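Local coordinates for glutamine synthetase (Streptomyces coelicolor, PDB 4BAX), which belongs to the glutamine synthetase family and forms a ten-subunit assembly, with a beta-grasp domain joined to a catalytic domain in each chain, at residues A[59-64]-A[77-82]; A[95-100]-A[326-331]; A[135-140]-A[174-179]; A[152-157]-A[209-214]; A[244-249]-A[336-341]. All coordinates share one frame; numbering follows the deposited sequence.

Contact 1. Residues A[59-64]-A[77-82]; sequences LKPVFS and VLCEVL
Five backbone hydrogen bonds join 59-64 to 77-82, the two antiparallel strands of a beta hairpin in the beta-grasp domain, and a classic beta bulge interrupts them. Lys-60 and Glu-80 form a hydrogen-bonded pair: Lys-60 N donates to Glu-80 O at 2.9 Å, and Glu-80 N returns to Lys-60 O at 2.8 Å, arriving above the carbonyl plane. Further along, Leu-78 O takes two donors, Val-62 N at 2.8 Å, nearly along the C=O axis, and Phe-63 N at 3.3 Å, in the carbonyl plane. Val-62 and Phe-63 therefore share one partner, and the register slips by one residue before Phe-63 O accepts Leu-78 N. Phe-63 and Leu-78 lie on the face covered by helix 190-210, while Leu-59 and Val-81 on the other face meet Trp-10 and Phe-42. Lys-60 leaves its strand with CG anti to the backbone N (chi1 -176°) and runs beside Glu-80; CD is 3.4 Å from OE2 of Glu-80, but the charged atoms do not touch. Glu-80 OE1 is hydrogen-bonded to Asn-92. Beside the bulge, Pro-61 CB rests 3.6 Å from Val-77 CG1.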
# COMPACT_ATOMS: atom_id res chain seq x y z
N LEU A 59 -24.85 -42.59 1.62
CA LEU A 59 -25.11 -41.71 2.75
C LEU A 59 -26.40 -42.11 3.43
O LEU A 59 -27.46 -42.17 2.77
CB LEU A 59 -25.19 -40.27 2.26
CG LEU A 59 -23.82 -39.74 1.80
CD1 LEU A 59 -23.89 -38.34 1.16
CD2 LEU A 59 -22.81 -39.78 2.95
N LYS A 60 -26.31 -42.44 4.71
CA LYS A 60 -27.49 -42.80 5.46
C LYS A 60 -27.67 -41.83 6.63
O LYS A 60 -26.83 -41.80 7.52
CB LYS A 60 -27.36 -44.23 5.98
CG LYS A 60 -28.57 -44.73 6.69
CD LYS A 60 -28.21 -46.07 7.32
CE LYS A 60 -29.37 -46.65 8.11
NZ LYS A 60 -30.51 -46.80 7.16
N PRO A 61 -28.76 -41.05 6.63
CA PRO A 61 -29.07 -40.06 7.68
C PRO A 61 -29.13 -40.72 9.05
O PRO A 61 -29.72 -41.80 9.18
CB PRO A 61 -30.46 -39.54 7.28
CG PRO A 61 -30.57 -39.79 5.81
CD PRO A 61 -29.65 -40.92 5.45
N VAL A 62 -28.49 -40.13 10.06
CA VAL A 62 -28.57 -40.68 11.42
C VAL A 62 -29.05 -39.61 12.38
O VAL A 62 -29.50 -39.90 13.49
CB VAL A 62 -27.22 -41.30 11.88
CG1 VAL A 62 -26.80 -42.40 10.93
CG2 VAL A 62 -26.14 -40.23 11.98
N PHE A 63 -28.88 -38.35 11.97
CA PHE A 63 -29.26 -37.22 12.80
C PHE A 63 -29.60 -36.04 11.90
O PHE A 63 -28.95 -35.87 10.87
CB PHE A 63 -28.12 -36.86 13.76
CG PHE A 63 -28.38 -35.61 14.57
CD1 PHE A 63 -29.04 -35.71 15.79
CD2 PHE A 63 -27.96 -34.36 14.14
CE1 PHE A 63 -29.29 -34.58 16.57
CE2 PHE A 63 -28.20 -33.22 14.91
CZ PHE A 63 -28.87 -33.33 16.13
N SER A 64 -30.57 -35.22 12.32
CA SER A 64 -30.96 -34.03 11.56
C SER A 64 -31.39 -32.90 12.49
O SER A 64 -31.87 -33.14 13.59
CB SER A 64 -32.06 -34.33 10.53
OG SER A 64 -33.32 -34.51 11.17
N VAL A 77 -28.35 -32.61 7.64
CA VAL A 77 -28.51 -34.04 7.77
C VAL A 77 -27.15 -34.71 7.94
O VAL A 77 -26.39 -34.85 6.96
CB VAL A 77 -29.23 -34.66 6.54
CG1 VAL A 77 -29.75 -36.03 6.88
CG2 VAL A 77 -30.37 -33.79 6.09
N LEU A 78 -26.85 -35.15 9.16
CA LEU A 78 -25.63 -35.90 9.40
C LEU A 78 -25.83 -37.37 9.03
O LEU A 78 -26.77 -37.99 9.49
CB LEU A 78 -25.22 -35.78 10.87
CG LEU A 78 -23.95 -36.53 11.28
CD1 LEU A 78 -22.70 -35.93 10.62
CD2 LEU A 78 -23.82 -36.56 12.79
N CYS A 79 -24.89 -37.94 8.25
CA CYS A 79 -25.03 -39.31 7.72
C CYS A 79 -23.89 -40.20 8.14
O CYS A 79 -22.82 -39.73 8.55
CB CYS A 79 -25.08 -39.30 6.18
SG CYS A 79 -26.39 -38.32 5.41
N GLU A 80 -24.12 -41.49 8.06
CA GLU A 80 -23.02 -42.43 8.19
C GLU A 80 -22.78 -42.96 6.79
O GLU A 80 -23.68 -42.92 5.94
CB GLU A 80 -23.32 -43.55 9.20
CG GLU A 80 -24.43 -44.50 8.75
CD GLU A 80 -24.68 -45.62 9.76
OE1 GLU A 80 -23.91 -45.70 10.74
OE2 GLU A 80 -25.64 -46.41 9.57
N VAL A 81 -21.59 -43.51 6.58
CA VAL A 81 -21.19 -43.92 5.24
C VAL A 81 -21.27 -45.43 5.14
O VAL A 81 -20.75 -46.17 5.99
CB VAL A 81 -19.76 -43.41 4.89
CG1 VAL A 81 -19.37 -43.79 3.47
CG2 VAL A 81 -19.68 -41.90 5.07
N LEU A 82 -21.92 -45.89 4.07
CA LEU A 82 -22.11 -47.31 3.87
C LEU A 82 -21.54 -47.73 2.54
O LEU A 82 -21.47 -46.93 1.60
CB LEU A 82 -23.59 -47.67 3.90
CG LEU A 82 -24.37 -47.16 5.10
CD1 LEU A 82 -25.79 -47.66 4.98
CD2 LEU A 82 -23.72 -47.56 6.43

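Contact 2. Residues A[95-100]-A[326-331]; sequences AALAEL and VTRLLV
Thr-327 OG1 is held by one full hydrogen bond, to the carbonyl O of Pro-323 one turn earlier in its own helix, and by two weak ones, to Tyr-324 O and to Ser-194 OG on helix 190-210. Its chi1 of 52° places OG1 between the backbone N and the carbonyl carbon. There the side chain of Leu-97 crosses that of Thr-327 at about a right angle: CD2 of Leu-97 comes to 3.2 Å from Thr-327 OG1, and CD1 reaches 3.6 Å from the backbone N of Arg-328. Leu-97 gets there with CG anti to its own backbone N (chi1 174°). The contact is helix-on-helix packing, with 95-100 from helix 94-103 beside 326-331 from helix 323-341; the axes run in roughly the same direction, 30° apart and 9.1 Å at closest approach. Arg-328 fills the interface with its aliphatic part. Its CG, anti to the backbone N, lies 3.8 Å from Leu-97 CA; bends at chi2 and chi3 then carry Arg-328 NE to 3.9 Å from Ala-96 CB. Leu-100 crosses this chain obliquely, its CD1 4.0 Å from Arg-328 CG. No hydrogen bond links the two segments. One turn on from Arg-328, Val-331 points toward the partner helix and brings CG1 to 4.3 Å from Leu-100 CB, with Phe-104 and Phe-111 also packed on the valine.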
# COMPACT_ATOMS: atom_id res chain seq x y z
N ALA A 95 -20.73 -46.90 13.74
CA ALA A 95 -21.36 -48.21 13.86
C ALA A 95 -20.79 -49.00 15.03
O ALA A 95 -21.53 -49.75 15.69
CB ALA A 95 -21.23 -49.00 12.54
N ALA A 96 -19.49 -48.87 15.28
CA ALA A 96 -18.86 -49.51 16.43
C ALA A 96 -19.40 -48.96 17.74
O ALA A 96 -19.74 -49.74 18.65
CB ALA A 96 -17.34 -49.36 16.37
N LEU A 97 -19.56 -47.64 17.81
CA LEU A 97 -20.12 -47.01 19.01
C LEU A 97 -21.56 -47.48 19.22
O LEU A 97 -21.99 -47.67 20.36
CB LEU A 97 -20.02 -45.48 18.95
CG LEU A 97 -20.71 -44.75 20.10
CD1 LEU A 97 -20.03 -45.08 21.45
CD2 LEU A 97 -20.76 -43.21 19.89
N ALA A 98 -22.31 -47.65 18.13
CA ALA A 98 -23.71 -48.08 18.23
C ALA A 98 -23.81 -49.48 18.87
O ALA A 98 -24.71 -49.71 19.67
CB ALA A 98 -24.37 -48.07 16.85
N GLU A 99 -22.88 -50.38 18.55
CA GLU A 99 -22.86 -51.72 19.17
C GLU A 99 -22.58 -51.65 20.66
O GLU A 99 -23.29 -52.27 21.45
CB GLU A 99 -21.81 -52.62 18.48
CG GLU A 99 -22.08 -53.16 17.04
CD GLU A 99 -23.38 -52.70 16.35
OE1 GLU A 99 -24.43 -52.55 17.00
OE2 GLU A 99 -23.36 -52.49 15.11
N LEU A 100 -21.57 -50.89 21.05
CA LEU A 100 -21.24 -50.78 22.47
C LEU A 100 -22.28 -50.01 23.29
O LEU A 100 -22.53 -50.33 24.46
CB LEU A 100 -19.87 -50.14 22.61
CG LEU A 100 -18.87 -51.30 22.66
CD1 LEU A 100 -18.29 -51.58 21.27
CD2 LEU A 100 -17.82 -51.00 23.67
N VAL A 326 -13.60 -41.84 21.10
CA VAL A 326 -13.33 -41.63 22.52
C VAL A 326 -14.50 -42.12 23.37
O VAL A 326 -14.30 -42.76 24.41
CB VAL A 326 -12.92 -40.17 22.85
CG1 VAL A 326 -14.00 -39.15 22.41
CG2 VAL A 326 -12.55 -40.04 24.31
N THR A 327 -15.72 -41.87 22.89
CA THR A 327 -16.90 -42.35 23.60
C THR A 327 -16.96 -43.89 23.61
O THR A 327 -17.19 -44.49 24.67
CB THR A 327 -18.24 -41.78 23.00
OG1 THR A 327 -18.31 -42.01 21.59
CG2 THR A 327 -18.42 -40.29 23.30
N ARG A 328 -16.65 -44.52 22.47
CA ARG A 328 -16.70 -45.99 22.38
C ARG A 328 -15.71 -46.63 23.36
O ARG A 328 -16.07 -47.56 24.11
CB ARG A 328 -16.39 -46.46 20.95
CG ARG A 328 -16.77 -47.92 20.67
CD ARG A 328 -15.61 -48.78 20.17
NE ARG A 328 -14.87 -48.10 19.12
CZ ARG A 328 -13.61 -48.37 18.80
NH1 ARG A 328 -12.95 -49.32 19.44
NH2 ARG A 328 -13.01 -47.68 17.82
N LEU A 329 -14.49 -46.08 23.38
CA LEU A 329 -13.39 -46.59 24.18
C LEU A 329 -13.66 -46.47 25.68
O LEU A 329 -13.37 -47.40 26.45
CB LEU A 329 -12.11 -45.84 23.82
CG LEU A 329 -11.48 -46.15 22.47
CD1 LEU A 329 -10.25 -45.29 22.23
CD2 LEU A 329 -11.13 -47.63 22.40
N LEU A 330 -14.19 -45.32 26.08
CA LEU A 330 -14.51 -45.10 27.49
C LEU A 330 -15.61 -46.04 27.95
O LEU A 330 -15.54 -46.60 29.04
CB LEU A 330 -14.90 -43.65 27.73
CG LEU A 330 -13.68 -42.74 27.83
CD1 LEU A 330 -14.06 -41.26 27.80
CD2 LEU A 330 -12.88 -43.10 29.10
N VAL A 331 -16.63 -46.23 27.12
CA VAL A 331 -17.70 -47.17 27.45
C VAL A 331 -17.17 -48.60 27.51
O VAL A 331 -17.46 -49.33 28.46
CB VAL A 331 -18.83 -47.10 26.43
CG1 VAL A 331 -19.71 -48.32 26.52
CG2 VAL A 331 -19.64 -45.82 26.65

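Contact 3. Residues A[135-140]-A[174-179]; sequences AAQGGY and AEVMPG
Tyr-140 carries most of this contact, its CG anti to the carbonyl carbon with chi1 at -43°. That torsion lays the ring against Pro-178, whose CD sits over one face, offset toward the rim, in a CH-pi contact 3.9 Å from the ring centroid. At the ring's edge, CD2 of Tyr-140 comes to 3.5 Å from Val-176 O. The far end is fixed from within its own segment: Tyr-140 OH donates to Ala-135 O at 2.5 Å, above that carbonyl's plane. The ring thus spans a curled loop of the catalytic domain and presses it on the connection between the antiparallel strands 169-174 and 180-188. No direct hydrogen bond crosses, but a water does, accepting from Gly-138 N and donating to Val-176 O at 2.8 Å. Gln-137 also has CG anti to the carbonyl carbon (chi1 -69°) and is extended beyond it, crossing Val-176 at about a right angle so that NE2 stands 3.5 Å from Val-176 CG1. Its OE1 accepts from Asn-227 N and lies 3.7 Å from Met-177 CB. Gly-138 O bonds Arg-21 of the second subunit, where Ser-46 of that subunit also packs on Val-176.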
# COMPACT_ATOMS: atom_id res chain seq x y z
N ALA A 135 2.22 -11.09 23.74
CA ALA A 135 2.70 -11.20 25.10
C ALA A 135 2.39 -12.61 25.60
O ALA A 135 1.51 -13.30 25.06
CB ALA A 135 2.01 -10.17 25.97
N ALA A 136 3.13 -13.04 26.62
CA ALA A 136 3.03 -14.40 27.12
C ALA A 136 1.66 -14.61 27.73
O ALA A 136 0.95 -13.65 28.03
CB ALA A 136 4.12 -14.68 28.16
N GLN A 137 1.29 -15.86 27.90
CA GLN A 137 -0.04 -16.22 28.35
C GLN A 137 -0.29 -15.73 29.78
O GLN A 137 0.67 -15.55 30.55
CB GLN A 137 -0.25 -17.73 28.22
CG GLN A 137 -0.33 -18.15 26.77
CD GLN A 137 -0.26 -19.65 26.61
OE1 GLN A 137 -0.58 -20.18 25.54
NE2 GLN A 137 0.17 -20.33 27.66
N GLY A 138 -1.57 -15.49 30.09
CA GLY A 138 -1.99 -15.04 31.41
C GLY A 138 -3.24 -14.17 31.38
O GLY A 138 -4.16 -14.39 32.17
N GLY A 139 -3.31 -13.24 30.42
CA GLY A 139 -4.44 -12.35 30.29
C GLY A 139 -5.49 -12.74 29.26
O GLY A 139 -6.51 -12.06 29.16
N TYR A 140 -5.23 -13.76 28.45
CA TYR A 140 -6.20 -14.22 27.43
C TYR A 140 -7.39 -15.03 27.96
O TYR A 140 -8.52 -14.92 27.48
CB TYR A 140 -5.50 -14.95 26.26
CG TYR A 140 -4.25 -14.22 25.82
CD1 TYR A 140 -4.33 -13.00 25.14
CD2 TYR A 140 -2.99 -14.75 26.09
CE1 TYR A 140 -3.16 -12.32 24.76
CE2 TYR A 140 -1.83 -14.08 25.72
CZ TYR A 140 -1.91 -12.87 25.05
OH TYR A 140 -0.73 -12.23 24.69
N ALA A 174 -13.32 -18.23 26.47
CA ALA A 174 -12.04 -17.94 25.83
C ALA A 174 -10.93 -18.70 26.58
O ALA A 174 -10.90 -18.71 27.82
CB ALA A 174 -11.76 -16.43 25.86
N GLU A 175 -10.03 -19.34 25.83
CA GLU A 175 -8.99 -20.18 26.45
C GLU A 175 -7.65 -19.47 26.68
O GLU A 175 -7.51 -18.28 26.42
CB GLU A 175 -8.79 -21.48 25.68
CG GLU A 175 -9.65 -22.64 26.20
CD GLU A 175 -9.29 -23.04 27.65
OE1 GLU A 175 -8.07 -23.07 27.97
OE2 GLU A 175 -10.21 -23.37 28.44
N VAL A 176 -6.69 -20.22 27.21
CA VAL A 176 -5.40 -19.69 27.65
C VAL A 176 -4.55 -19.07 26.53
O VAL A 176 -3.93 -18.02 26.71
CB VAL A 176 -4.58 -20.79 28.40
CG1 VAL A 176 -3.16 -20.28 28.73
CG2 VAL A 176 -5.31 -21.25 29.65
N MET A 177 -4.52 -19.72 25.37
CA MET A 177 -3.84 -19.18 24.19
C MET A 177 -4.69 -18.14 23.47
O MET A 177 -5.91 -18.27 23.37
CB MET A 177 -3.49 -20.32 23.24
CG MET A 177 -2.50 -19.90 22.16
SD MET A 177 -2.23 -21.19 20.94
CE MET A 177 -1.96 -20.24 19.46
N PRO A 178 -4.05 -17.08 22.97
CA PRO A 178 -4.81 -16.07 22.22
C PRO A 178 -5.48 -16.63 20.97
O PRO A 178 -4.81 -17.30 20.17
CB PRO A 178 -3.74 -15.03 21.84
CG PRO A 178 -2.43 -15.70 22.06
CD PRO A 178 -2.65 -16.66 23.16
N GLY A 179 -6.76 -16.32 20.79
CA GLY A 179 -7.53 -16.85 19.69
C GLY A 179 -7.95 -18.29 19.91
O GLY A 179 -8.47 -18.92 18.98
O HOH W 1 -4.26 -16.79 29.22

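Contact 4. Residues A[152-157]-A[209-214]; sequences RDVVEA and EDFEVS
The ring of Phe-211 lies against the first turn of helix 152-164. Over one face, offset toward the rim, stands the CA of Val-154, a CH-pi contact 4.1 Å from the ring centroid and 13° off the normal. The same valine sends CG2 to the root of the ring, 3.7 Å from Phe-211 CG. Ala-157, one turn on, brings CB to 3.8 Å from CE1 of Phe-211. On the other flank Asp-153 slides past the phenylalanine in the opposite direction, with OD2 3.5 Å from CD2 of the ring and the carboxylate and ring planes 68° apart. Val-213 follows the turn back in and puts CG2 3.8 Å from Val-154 CG2.

In the next shell, Asp-153 OD1 accepts a weak bond from Val-154 N, and a bound sodium ion lies about 3 Å from the aspartate side chain, which would probably favour its ionised form. Phe-119 on strand 110-121 backs both Val-154 and Val-213. Two subunit interfaces lie beside the contact: Glu-209 of the second subunit makes a salt bridge to Arg-152, and Arg-152 of the third subunit makes the equivalent one to Glu-209. Just after Phe-211 the chain turns at the end of helix 190-210: Glu-212 takes a positive phi of 60°, and its N returns to Glu-209 O at 3.1 Å, which brings Val-213 back beside helix 152-164. With two bonds back into the last turn this is a Schellman motif, the characteristic end of a helix, here leading through Val-213 into strand 214-216.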
# COMPACT_ATOMS: atom_id res chain seq x y z
N ARG A 152 -14.19 -13.03 18.84
CA ARG A 152 -15.44 -13.15 19.58
C ARG A 152 -16.65 -13.05 18.68
O ARG A 152 -17.67 -13.68 18.96
CB ARG A 152 -15.54 -12.13 20.72
CG ARG A 152 -16.29 -12.68 21.92
CD ARG A 152 -16.95 -11.58 22.74
NE ARG A 152 -15.97 -10.99 23.65
CZ ARG A 152 -15.59 -11.54 24.80
NH1 ARG A 152 -16.13 -12.68 25.22
NH2 ARG A 152 -14.69 -10.93 25.56
N ASP A 153 -16.56 -12.25 17.63
CA ASP A 153 -17.69 -12.16 16.71
C ASP A 153 -17.98 -13.55 16.08
O ASP A 153 -19.14 -13.94 15.97
CB ASP A 153 -17.44 -11.08 15.64
CG ASP A 153 -16.06 -11.20 15.00
OD1 ASP A 153 -15.19 -11.91 15.55
OD2 ASP A 153 -15.86 -10.56 13.94
N VAL A 154 -16.93 -14.30 15.71
CA VAL A 154 -17.09 -15.65 15.17
C VAL A 154 -17.69 -16.58 16.23
O VAL A 154 -18.62 -17.35 15.97
CB VAL A 154 -15.74 -16.27 14.70
CG1 VAL A 154 -16.01 -17.58 13.93
CG2 VAL A 154 -14.94 -15.34 13.79
N VAL A 155 -17.15 -16.50 17.44
CA VAL A 155 -17.56 -17.36 18.52
C VAL A 155 -19.04 -17.17 18.86
O VAL A 155 -19.78 -18.15 19.06
CB VAL A 155 -16.72 -17.10 19.75
CG1 VAL A 155 -17.27 -17.87 20.94
CG2 VAL A 155 -15.25 -17.45 19.45
N GLU A 156 -19.48 -15.92 18.89
CA GLU A 156 -20.86 -15.62 19.16
C GLU A 156 -21.79 -16.09 18.07
O GLU A 156 -22.85 -16.65 18.38
CB GLU A 156 -21.08 -14.13 19.41
CG GLU A 156 -20.42 -13.62 20.67
CD GLU A 156 -21.22 -13.92 21.96
OE1 GLU A 156 -22.45 -14.16 21.91
OE2 GLU A 156 -20.60 -13.90 23.04
N ALA A 157 -21.38 -15.94 16.81
CA ALA A 157 -22.21 -16.39 15.70
C ALA A 157 -22.40 -17.91 15.75
O ALA A 157 -23.52 -18.43 15.55
CB ALA A 157 -21.61 -15.96 14.39
N GLU A 209 -16.27 -19.20 7.92
CA GLU A 209 -16.11 -18.85 6.51
C GLU A 209 -16.61 -17.44 6.23
O GLU A 209 -15.98 -16.71 5.46
CB GLU A 209 -16.87 -19.81 5.61
CG GLU A 209 -16.24 -21.19 5.51
CD GLU A 209 -17.10 -22.16 4.73
OE1 GLU A 209 -18.00 -21.72 4.00
OE2 GLU A 209 -16.87 -23.39 4.84
N ASP A 210 -17.70 -17.05 6.87
CA ASP A 210 -18.29 -15.72 6.67
C ASP A 210 -17.43 -14.59 7.20
O ASP A 210 -17.45 -13.47 6.65
CB ASP A 210 -19.71 -15.68 7.26
CG ASP A 210 -20.69 -16.58 6.52
OD1 ASP A 210 -20.50 -16.78 5.30
OD2 ASP A 210 -21.62 -17.10 7.16
N PHE A 211 -16.64 -14.90 8.22
CA PHE A 211 -15.74 -13.93 8.82
C PHE A 211 -14.34 -14.00 8.22
O PHE A 211 -13.44 -13.30 8.68
CB PHE A 211 -15.66 -14.16 10.32
CG PHE A 211 -16.97 -13.95 11.02
CD1 PHE A 211 -17.89 -15.00 11.14
CD2 PHE A 211 -17.30 -12.72 11.60
CE1 PHE A 211 -19.11 -14.82 11.80
CE2 PHE A 211 -18.51 -12.54 12.25
CZ PHE A 211 -19.42 -13.59 12.35
N GLU A 212 -14.15 -14.86 7.22
CA GLU A 212 -12.85 -15.02 6.56
C GLU A 212 -11.75 -15.46 7.50
O GLU A 212 -10.61 -15.04 7.32
CB GLU A 212 -12.42 -13.75 5.83
CG GLU A 212 -13.17 -13.46 4.57
CD GLU A 212 -12.81 -12.09 4.03
OE1 GLU A 212 -12.44 -11.18 4.83
OE2 GLU A 212 -12.89 -11.93 2.80
N VAL A 213 -12.07 -16.31 8.47
CA VAL A 213 -11.03 -16.87 9.35
C VAL A 213 -11.15 -18.37 9.35
O VAL A 213 -12.13 -18.92 8.84
CB VAL A 213 -11.08 -16.32 10.81
CG1 VAL A 213 -11.12 -14.79 10.84
CG2 VAL A 213 -12.27 -16.91 11.58
N SER A 214 -10.18 -19.01 9.97
CA SER A 214 -10.14 -20.46 10.02
C SER A 214 -10.11 -20.93 11.46
O SER A 214 -9.60 -20.23 12.35
CB SER A 214 -8.90 -20.98 9.30
OG SER A 214 -9.03 -20.81 7.91

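Contact 5. Residues A[244-249]-A[336-341]; sequences YDAIIT and TALEKA
Helices 244-249 and 336-341 cross with 129° between their directions and 9.9 Å between their axes at closest approach, the Thr-249 and Leu-338 CA atoms being the nearest pair. This is helix-helix packing between helix 244-253 of the catalytic domain and the late turns of helix 323-341, and no hydrogen bond links the two segments. Leu-338 does most of the work. CG stands anti to the carbonyl carbon (chi1 -67°), and with chi2 at 160° the CD2 branch reaches across to the other helix. That one methyl lies 3.4 Å from Ala-246 O and 3.9 Å from Ala-246 CB, and touches Thr-249 CB at 3.7 Å, so it sits between residues almost one turn apart. Met-240 of helix 238-242 packs on both Leu-338 and Ala-246. Thr-249 divides its two branches. OG1 lies beside the backbone N and is hydrogen-bonded to OE1 of Gln-343, just past the second segment, while CG2, anti to the backbone N, faces the partner helix. Glu-339 makes a salt bridge to Arg-103, tying its helix to helix 94-103. The contact finishes with two methyls, Thr-249 CG2 4.0 Å from Ala-341 CB.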
# COMPACT_ATOMS: atom_id res chain seq x y z
N TYR A 244 -19.56 -43.41 45.12
CA TYR A 244 -18.12 -43.19 44.91
C TYR A 244 -17.32 -44.42 44.53
O TYR A 244 -16.23 -44.30 43.98
CB TYR A 244 -17.49 -42.52 46.13
CG TYR A 244 -16.19 -41.78 45.85
CD1 TYR A 244 -16.18 -40.57 45.17
CD2 TYR A 244 -14.98 -42.30 46.28
CE1 TYR A 244 -14.98 -39.90 44.92
CE2 TYR A 244 -13.78 -41.64 46.03
CZ TYR A 244 -13.78 -40.43 45.35
OH TYR A 244 -12.60 -39.77 45.09
N ASP A 245 -17.82 -45.59 44.90
CA ASP A 245 -17.08 -46.82 44.63
C ASP A 245 -16.97 -47.07 43.12
O ASP A 245 -15.93 -47.48 42.61
CB ASP A 245 -17.72 -48.01 45.35
CG ASP A 245 -17.28 -48.10 46.82
OD1 ASP A 245 -16.27 -47.46 47.20
OD2 ASP A 245 -17.94 -48.84 47.59
N ALA A 246 -18.08 -46.78 42.43
CA ALA A 246 -18.13 -46.91 40.98
C ALA A 246 -17.18 -45.92 40.31
O ALA A 246 -16.54 -46.25 39.31
CB ALA A 246 -19.57 -46.71 40.49
N ILE A 247 -17.06 -44.73 40.90
CA ILE A 247 -16.15 -43.69 40.40
C ILE A 247 -14.70 -44.16 40.44
O ILE A 247 -13.97 -44.02 39.47
CB ILE A 247 -16.28 -42.39 41.23
CG1 ILE A 247 -17.65 -41.73 41.06
CG2 ILE A 247 -15.17 -41.40 40.87
CD1 ILE A 247 -17.71 -40.67 39.99
N ILE A 248 -14.30 -44.75 41.56
CA ILE A 248 -12.95 -45.28 41.69
C ILE A 248 -12.69 -46.43 40.73
O ILE A 248 -11.63 -46.50 40.13
CB ILE A 248 -12.64 -45.71 43.15
CG1 ILE A 248 -12.83 -44.52 44.08
CG2 ILE A 248 -11.21 -46.23 43.28
CD1 ILE A 248 -12.06 -43.27 43.63
N THR A 249 -13.69 -47.30 40.56
CA THR A 249 -13.54 -48.43 39.64
C THR A 249 -13.32 -47.95 38.21
O THR A 249 -12.41 -48.42 37.51
CB THR A 249 -14.80 -49.35 39.66
OG1 THR A 249 -15.16 -49.69 41.01
CG2 THR A 249 -14.57 -50.62 38.85
N THR A 336 -17.36 -52.10 31.16
CA THR A 336 -16.99 -53.50 31.28
C THR A 336 -16.42 -53.76 32.67
O THR A 336 -16.82 -54.71 33.34
CB THR A 336 -15.94 -53.89 30.23
OG1 THR A 336 -16.58 -53.96 28.94
CG2 THR A 336 -15.32 -55.22 30.55
N ALA A 337 -15.53 -52.88 33.12
CA ALA A 337 -14.95 -53.05 34.43
C ALA A 337 -16.01 -52.91 35.51
O ALA A 337 -15.98 -53.66 36.49
CB ALA A 337 -13.83 -52.06 34.64
N LEU A 338 -16.98 -52.01 35.32
CA LEU A 338 -18.07 -51.82 36.29
C LEU A 338 -19.02 -53.02 36.34
O LEU A 338 -19.56 -53.37 37.40
CB LEU A 338 -18.84 -50.52 36.01
CG LEU A 338 -18.06 -49.22 36.25
CD1 LEU A 338 -18.69 -48.03 35.51
CD2 LEU A 338 -17.97 -48.95 37.75
N GLU A 339 -19.19 -53.65 35.19
CA GLU A 339 -20.00 -54.84 35.10
C GLU A 339 -19.35 -55.95 35.94
O GLU A 339 -20.02 -56.58 36.77
CB GLU A 339 -20.16 -55.28 33.64
CG GLU A 339 -21.37 -56.17 33.36
CD GLU A 339 -21.65 -56.35 31.87
OE1 GLU A 339 -20.85 -57.05 31.21
OE2 GLU A 339 -22.66 -55.82 31.36
N LYS A 340 -18.04 -56.11 35.79
CA LYS A 340 -17.31 -57.11 36.53
C LYS A 340 -17.39 -56.84 38.03
O LYS A 340 -17.60 -57.76 38.82
CB LYS A 340 -15.85 -57.15 36.09
CG LYS A 340 -15.70 -57.64 34.67
CD LYS A 340 -14.24 -57.65 34.23
CE LYS A 340 -14.10 -58.17 32.80
NZ LYS A 340 -14.42 -59.63 32.71
N ALA A 341 -17.30 -55.57 38.40
CA ALA A 341 -17.34 -55.17 39.81
C ALA A 341 -18.76 -55.23 40.40
O ALA A 341 -18.93 -55.15 41.62
CB ALA A 341 -16.75 -53.77 39.97

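Overall arrangement
From the N terminus, contact 1 closes first, a short hairpin loop within the beta-grasp sheet. Helix 94-103 follows strand 75-82 directly and opens contact 2, whose loop of 225 residues closes only on helix 323-341. Contacts 3 and 4 are nested inside that loop and cross each other, their segments alternating; their centres lie 18 Å apart, and both touch the second subunit. Contact 5 opens inside the loop of contact 2, on helix 244-253, and closes just beyond it on helix 323-341, so they cross. Contacts 2 and 5 gather three helices on one side of the chain, while contacts 3 and 4 tie loops and helix ends on the opposite side from contact 2.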